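Choline binding protein PCPA (Streptococcus pneumoniae, PDB 4CP6) is a leucine-rich-repeat vaccine antigen of the pneumococcus that probably sits on the cell surface, held to the wall through choline. Local coordinates at residues I385-K399 with N405-V417. Residues are numbered along the deposited sequence; the frame is centred on the assembly and turned at random.
Sequences IPETVKFYVTSEHIK and NLSTSNDIIVEKV
Phe391 and Val393 pair with the 411-415 backbone through four hydrogen bonds: each donates its N, to Asp411 O and Ile413 O, and each accepts at its O, Phe391 O from Ile413 N at 2.8 Å and Val393 O from Glu415 N at 2.9 Å. These bonds make a parallel ladder, the two strand axes 21° apart. Just ahead of it, the amide of Asn410 ties down the turn Pro386-Val389. Asn410 ND2 donates to Val389 O at 2.8 Å, with the acceptor lying in the amide plane, and more weakly to Pro386 O; Asn410 OD1 accepts from Thr408 OG1 at 2.6 Å on a lone pair, so both ends of the amide are held and its rotation is fixed. Water 2 bridges Glu387 O, Val389 O and Asp411 N. The Glu387 chain is extended, and Ser409 N donates to Glu387 OE2 at 2.8 Å, coming in from above the carboxylate plane.

Lys399, with CG anti to the backbone N (chi1 173°), runs straight from the helix across Ile412: Lys399 CG lies 3.7 Å from Ile412 CG2, and Lys399 NZ donates to Ile412 O at 2.9 Å. On the face that carries Phe391, Val393 and Ile412, the Phe391 ring has Asn410 CB in plane at its edge and Leu406 CD1 3.7 Å from Phe391 CE1, while Leu402 also packs on all three. On the face of Tyr392 and Ile413, these two lie side by side, and the Tyr392 ring stacks on His368.

Strand 390-393, helix 396-405 and strand 412-414 thus form a beta-alpha-beta unit, whose last strand ends the parallel sheet at the C-terminal end of the leucine-rich-repeat solenoid.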
loop_
_atom_site.group_PDB
_atom_site.type_symbol
_atom_site.label_atom_id
_atom_site.label_comp_id
_atom_site.label_asym_id
_atom_site.label_seq_id
_atom_site.Cartn_x
_atom_site.Cartn_y
_atom_site.Cartn_z
ATOM N N ILE A 385 -1.212 -13.419 26.839
ATOM C CA ILE A 385 -2.481 -14.085 26.590
ATOM C C ILE A 385 -3.325 -14.233 27.857
ATOM O O ILE A 385 -2.790 -14.149 28.973
ATOM C CB ILE A 385 -2.203 -15.492 25.978
ATOM C CG1 ILE A 385 -1.435 -16.426 26.956
ATOM C CG2 ILE A 385 -1.460 -15.374 24.629
ATOM C CD1 ILE A 385 -1.329 -17.892 26.475
ATOM N N PRO A 386 -4.635 -14.532 27.718
ATOM C CA PRO A 386 -5.458 -14.755 28.918
ATOM C C PRO A 386 -4.955 -15.961 29.717
ATOM O O PRO A 386 -4.485 -16.975 29.153
ATOM C CB PRO A 386 -6.851 -14.998 28.338
ATOM C CG PRO A 386 -6.829 -14.277 26.992
ATOM C CD PRO A 386 -5.450 -14.608 26.485
ATOM N N GLU A 387 -5.062 -15.876 31.059
ATOM C CA GLU A 387 -4.637 -16.975 31.920
ATOM C C GLU A 387 -5.476 -18.238 31.711
ATOM O O GLU A 387 -5.049 -19.334 32.084
ATOM C CB GLU A 387 -4.646 -16.530 33.382
ATOM C CG GLU A 387 -4.021 -17.543 34.319
ATOM C CD GLU A 387 -3.784 -16.947 35.687
ATOM O OE1 GLU A 387 -4.733 -16.968 36.503
ATOM O OE2 GLU A 387 -2.701 -16.358 35.900
ATOM N N THR A 388 -6.679 -18.081 31.115
ATOM C CA THR A 388 -7.569 -19.228 30.878
ATOM C C THR A 388 -7.130 -20.120 29.715
ATOM O O THR A 388 -7.651 -21.226 29.557
ATOM C CB THR A 388 -8.972 -18.732 30.633
ATOM O OG1 THR A 388 -8.918 -17.715 29.636
ATOM C CG2 THR A 388 -9.617 -18.207 31.904
ATOM N N VAL A 389 -6.199 -19.651 28.875
ATOM C CA VAL A 389 -5.751 -20.479 27.762
ATOM C C VAL A 389 -5.032 -21.707 28.328
ATOM O O VAL A 389 -4.202 -21.575 29.229
ATOM C CB VAL A 389 -4.805 -19.685 26.818
ATOM C CG1 VAL A 389 -4.301 -20.576 25.674
ATOM C CG2 VAL A 389 -5.503 -18.449 26.245
ATOM N N LYS A 390 -5.333 -22.888 27.780
ATOM C CA LYS A 390 -4.698 -24.125 28.184
ATOM C C LYS A 390 -3.578 -24.473 27.230
ATOM O O LYS A 390 -3.757 -24.349 26.002
ATOM C CB LYS A 390 -5.695 -25.289 28.163
ATOM C CG LYS A 390 -7.071 -24.993 28.679
ATOM C CD LYS A 390 -8.013 -26.067 28.228
ATOM C CE LYS A 390 -9.366 -25.469 28.064
ATOM N NZ LYS A 390 -10.129 -25.400 29.336
ATOM N N PHE A 391 -2.460 -24.950 27.761
ATOM C CA PHE A 391 -1.383 -25.442 26.915
ATOM C C PHE A 391 -1.336 -26.941 26.942
ATOM O O PHE A 391 -1.495 -27.550 28.020
ATOM C CB PHE A 391 -0.024 -24.925 27.370
ATOM C CG PHE A 391 0.278 -23.487 27.014
ATOM C CD1 PHE A 391 -0.096 -22.451 27.863
ATOM C CD2 PHE A 391 0.990 -23.177 25.861
ATOM C CE1 PHE A 391 0.218 -21.124 27.551
ATOM C CE2 PHE A 391 1.297 -21.846 25.543
ATOM C CZ PHE A 391 0.906 -20.829 26.387
ATOM N N TYR A 392 -0.988 -27.548 25.800
ATOM C CA TYR A 392 -0.805 -28.994 25.647
ATOM C C TYR A 392 0.629 -29.142 25.146
ATOM O O TYR A 392 0.984 -28.597 24.076
ATOM C CB TYR A 392 -1.849 -29.609 24.692
ATOM C CG TYR A 392 -3.291 -29.432 25.133
ATOM C CD1 TYR A 392 -3.971 -28.244 24.903
ATOM C CD2 TYR A 392 -3.969 -30.452 25.813
ATOM C CE1 TYR A 392 -5.290 -28.064 25.334
ATOM C CE2 TYR A 392 -5.292 -30.286 26.236
ATOM C CZ TYR A 392 -5.948 -29.087 25.997
ATOM O OH TYR A 392 -7.264 -28.899 26.397
ATOM N N VAL A 393 1.483 -29.822 25.918
ATOM C CA VAL A 393 2.910 -29.939 25.597
ATOM C C VAL A 393 3.355 -31.410 25.629
ATOM O O VAL A 393 2.611 -32.259 26.126
ATOM C CB VAL A 393 3.804 -29.059 26.504
ATOM C CG1 VAL A 393 3.392 -27.583 26.416
ATOM C CG2 VAL A 393 3.769 -29.530 27.960
ATOM N N THR A 394 4.564 -31.697 25.123
ATOM C CA THR A 394 5.024 -33.082 25.002
ATOM C C THR A 394 5.853 -33.553 26.168
ATOM O O THR A 394 6.062 -34.761 26.284
ATOM C CB THR A 394 5.821 -33.265 23.687
ATOM O OG1 THR A 394 6.990 -32.458 23.756
ATOM C CG2 THR A 394 4.989 -32.946 22.449
ATOM N N SER A 395 6.388 -32.644 27.007
ATOM C CA SER A 395 7.239 -33.087 28.117
ATOM C C SER A 395 7.129 -32.207 29.335
ATOM O O SER A 395 6.749 -31.038 29.232
ATOM C CB SER A 395 8.698 -33.099 27.677
ATOM O OG SER A 395 9.218 -31.784 27.506
ATOM N N GLU A 396 7.569 -32.731 30.483
ATOM C CA GLU A 396 7.645 -31.964 31.717
ATOM C C GLU A 396 8.657 -30.819 31.560
ATOM O O GLU A 396 8.408 -29.750 32.108
ATOM C CB GLU A 396 8.024 -32.874 32.908
ATOM C CG GLU A 396 6.869 -33.748 33.388
ATOM C CD GLU A 396 5.632 -33.055 33.941
ATOM O OE1 GLU A 396 5.752 -31.940 34.495
ATOM O OE2 GLU A 396 4.541 -33.662 33.866
ATOM N N HIS A 397 9.767 -31.001 30.785
ATOM C CA HIS A 397 10.746 -29.926 30.577
ATOM C C HIS A 397 10.087 -28.749 29.850
ATOM O O HIS A 397 10.256 -27.605 30.272
ATOM C CB HIS A 397 11.993 -30.383 29.812
ATOM C CG HIS A 397 12.947 -29.262 29.514
ATOM N ND1 HIS A 397 13.516 -28.510 30.531
ATOM C CD2 HIS A 397 13.337 -28.747 28.321
ATOM C CE1 HIS A 397 14.274 -27.605 29.932
ATOM N NE2 HIS A 397 14.205 -27.714 28.602
ATOM N N ILE A 398 9.314 -29.022 28.788
ATOM C CA ILE A 398 8.652 -27.910 28.088
ATOM C C ILE A 398 7.635 -27.202 29.016
ATOM O O ILE A 398 7.570 -25.973 29.019
ATOM C CB ILE A 398 8.096 -28.385 26.751
ATOM C CG1 ILE A 398 9.300 -28.655 25.826
ATOM C CG2 ILE A 398 7.137 -27.326 26.128
ATOM C CD1 ILE A 398 8.984 -29.453 24.534
ATOM N N LYS A 399 6.928 -27.956 29.893
ATOM C CA LYS A 399 6.047 -27.353 30.887
ATOM C C LYS A 399 6.886 -26.449 31.810
ATOM O O LYS A 399 6.449 -25.343 32.134
ATOM C CB LYS A 399 5.315 -28.469 31.687
ATOM C CG LYS A 399 4.506 -27.950 32.866
ATOM C CD LYS A 399 3.516 -28.997 33.366
ATOM C CE LYS A 399 2.692 -28.489 34.523
ATOM N NZ LYS A 399 1.536 -29.394 34.751
ATOM N N ASN A 405 8.509 -18.783 32.119
ATOM C CA ASN A 405 8.469 -17.612 31.236
ATOM C C ASN A 405 7.113 -16.975 31.069
ATOM O O ASN A 405 7.059 -15.785 30.722
ATOM C CB ASN A 405 9.058 -17.978 29.881
ATOM C CG ASN A 405 10.520 -18.325 30.013
ATOM O OD1 ASN A 405 10.926 -19.516 30.049
ATOM N ND2 ASN A 405 11.330 -17.321 30.211
ATOM N N LEU A 406 6.037 -17.705 31.325
ATOM C CA LEU A 406 4.691 -17.154 31.167
ATOM C C LEU A 406 4.360 -16.115 32.210
ATOM O O LEU A 406 4.573 -16.354 33.409
ATOM C CB LEU A 406 3.609 -18.235 31.225
ATOM C CG LEU A 406 3.449 -19.121 30.008
ATOM C CD1 LEU A 406 2.569 -20.297 30.347
ATOM C CD2 LEU A 406 2.863 -18.321 28.817
ATOM N N SER A 407 3.749 -14.996 31.783
ATOM C CA SER A 407 3.340 -13.957 32.720
ATOM C C SER A 407 2.054 -14.340 33.440
ATOM O O SER A 407 1.639 -13.635 34.379
ATOM C CB SER A 407 3.112 -12.644 31.985
ATOM O OG SER A 407 2.116 -12.809 30.980
ATOM N N THR A 408 1.405 -15.413 32.969
ATOM C CA THR A 408 0.148 -15.917 33.526
ATOM C C THR A 408 0.354 -17.368 33.982
ATOM O O THR A 408 1.246 -18.067 33.488
ATOM C CB THR A 408 -0.950 -15.803 32.442
ATOM O OG1 THR A 408 -0.430 -16.239 31.173
ATOM C CG2 THR A 408 -1.452 -14.366 32.293
ATOM N N SER A 409 -0.519 -17.829 34.894
ATOM C CA SER A 409 -0.449 -19.181 35.480
ATOM C C SER A 409 -1.391 -20.149 34.753
ATOM O O SER A 409 -2.289 -20.742 35.359
ATOM C CB SER A 409 -0.833 -19.118 36.957
ATOM O OG SER A 409 0.077 -18.306 37.680
ATOM N N ASN A 410 -1.189 -20.301 33.443
ATOM C CA ASN A 410 -2.054 -21.136 32.611
ATOM C C ASN A 410 -1.993 -22.611 32.995
ATOM O O ASN A 410 -0.924 -23.103 33.367
ATOM C CB ASN A 410 -1.601 -21.044 31.149
ATOM C CG ASN A 410 -1.624 -19.630 30.641
ATOM O OD1 ASN A 410 -0.787 -18.821 31.020
ATOM N ND2 ASN A 410 -2.590 -19.298 29.806
ATOM N N ASP A 411 -3.112 -23.323 32.790
ATOM C CA ASP A 411 -3.128 -24.774 32.941
ATOM C C ASP A 411 -2.252 -25.357 31.790
ATOM O O ASP A 411 -2.454 -24.993 30.619
ATOM C CB ASP A 411 -4.575 -25.258 32.789
ATOM C CG ASP A 411 -4.769 -26.733 33.029
ATOM O OD1 ASP A 411 -3.963 -27.314 33.765
ATOM O OD2 ASP A 411 -5.775 -27.284 32.523
ATOM N N ILE A 412 -1.265 -26.199 32.129
ATOM C CA ILE A 412 -0.370 -26.857 31.182
ATOM C C ILE A 412 -0.509 -28.360 31.378
ATOM O O ILE A 412 -0.259 -28.882 32.486
ATOM C CB ILE A 412 1.095 -26.424 31.334
ATOM C CG1 ILE A 412 1.237 -24.876 31.245
ATOM C CG2 ILE A 412 1.956 -27.131 30.277
ATOM C CD1 ILE A 412 2.547 -24.379 31.717
ATOM N N ILE A 413 -0.913 -29.039 30.301
ATOM C CA ILE A 413 -1.118 -30.496 30.272
ATOM C C ILE A 413 0.009 -31.159 29.499
ATOM O O ILE A 413 0.261 -30.811 28.329
ATOM C CB ILE A 413 -2.519 -30.815 29.692
ATOM C CG1 ILE A 413 -3.614 -30.147 30.574
ATOM C CG2 ILE A 413 -2.729 -32.346 29.594
ATOM C CD1 ILE A 413 -5.016 -30.049 29.941
ATOM N N VAL A 414 0.709 -32.106 30.129
ATOM C CA VAL A 414 1.779 -32.865 29.481
ATOM C C VAL A 414 1.124 -34.130 28.900
ATOM O O VAL A 414 0.569 -34.945 29.646
ATOM C CB VAL A 414 2.943 -33.216 30.448
ATOM C CG1 VAL A 414 3.996 -34.072 29.758
ATOM C CG2 VAL A 414 3.569 -31.946 31.025
ATOM N N GLU A 415 1.184 -34.296 27.584
ATOM C CA GLU A 415 0.590 -35.465 26.923
ATOM C C GLU A 415 1.313 -36.764 27.343
ATOM O O GLU A 415 2.508 -36.745 27.637
ATOM C CB GLU A 415 0.693 -35.272 25.395
ATOM C CG GLU A 415 -0.017 -36.306 24.525
ATOM C CD GLU A 415 -0.195 -35.962 23.054
ATOM O OE1 GLU A 415 0.656 -35.230 22.495
ATOM O OE2 GLU A 415 -1.182 -36.451 22.452
ATOM N N LYS A 416 0.579 -37.879 27.369
ATOM C CA LYS A 416 1.138 -39.206 27.641
ATOM C C LYS A 416 2.106 -39.557 26.490
ATOM O O LYS A 416 1.846 -39.172 25.344
ATOM C CB LYS A 416 0.016 -40.246 27.700
ATOM C CG LYS A 416 -0.858 -40.142 28.934
ATOM C CD LYS A 416 -1.878 -41.278 28.945
ATOM C CE LYS A 416 -2.607 -41.375 30.261
ATOM N NZ LYS A 416 -3.506 -40.202 30.492
ATOM N N VAL A 417 3.226 -40.246 26.797
ATOM C CA VAL A 417 4.245 -40.623 25.798
ATOM C C VAL A 417 3.695 -41.605 24.734
ATOM O O VAL A 417 2.852 -42.454 25.021
ATOM C CB VAL A 417 5.553 -41.137 26.462
ATOM C CG1 VAL A 417 6.527 -41.707 25.431
ATOM C CG2 VAL A 417 6.224 -40.032 27.275
HETATM O O HOH W 1 0.572 -14.409 28.975
HETATM O O HOH W 2 -5.470 -22.018 31.831
HETATM O O HOH W 3 4.560 -36.683 25.192
#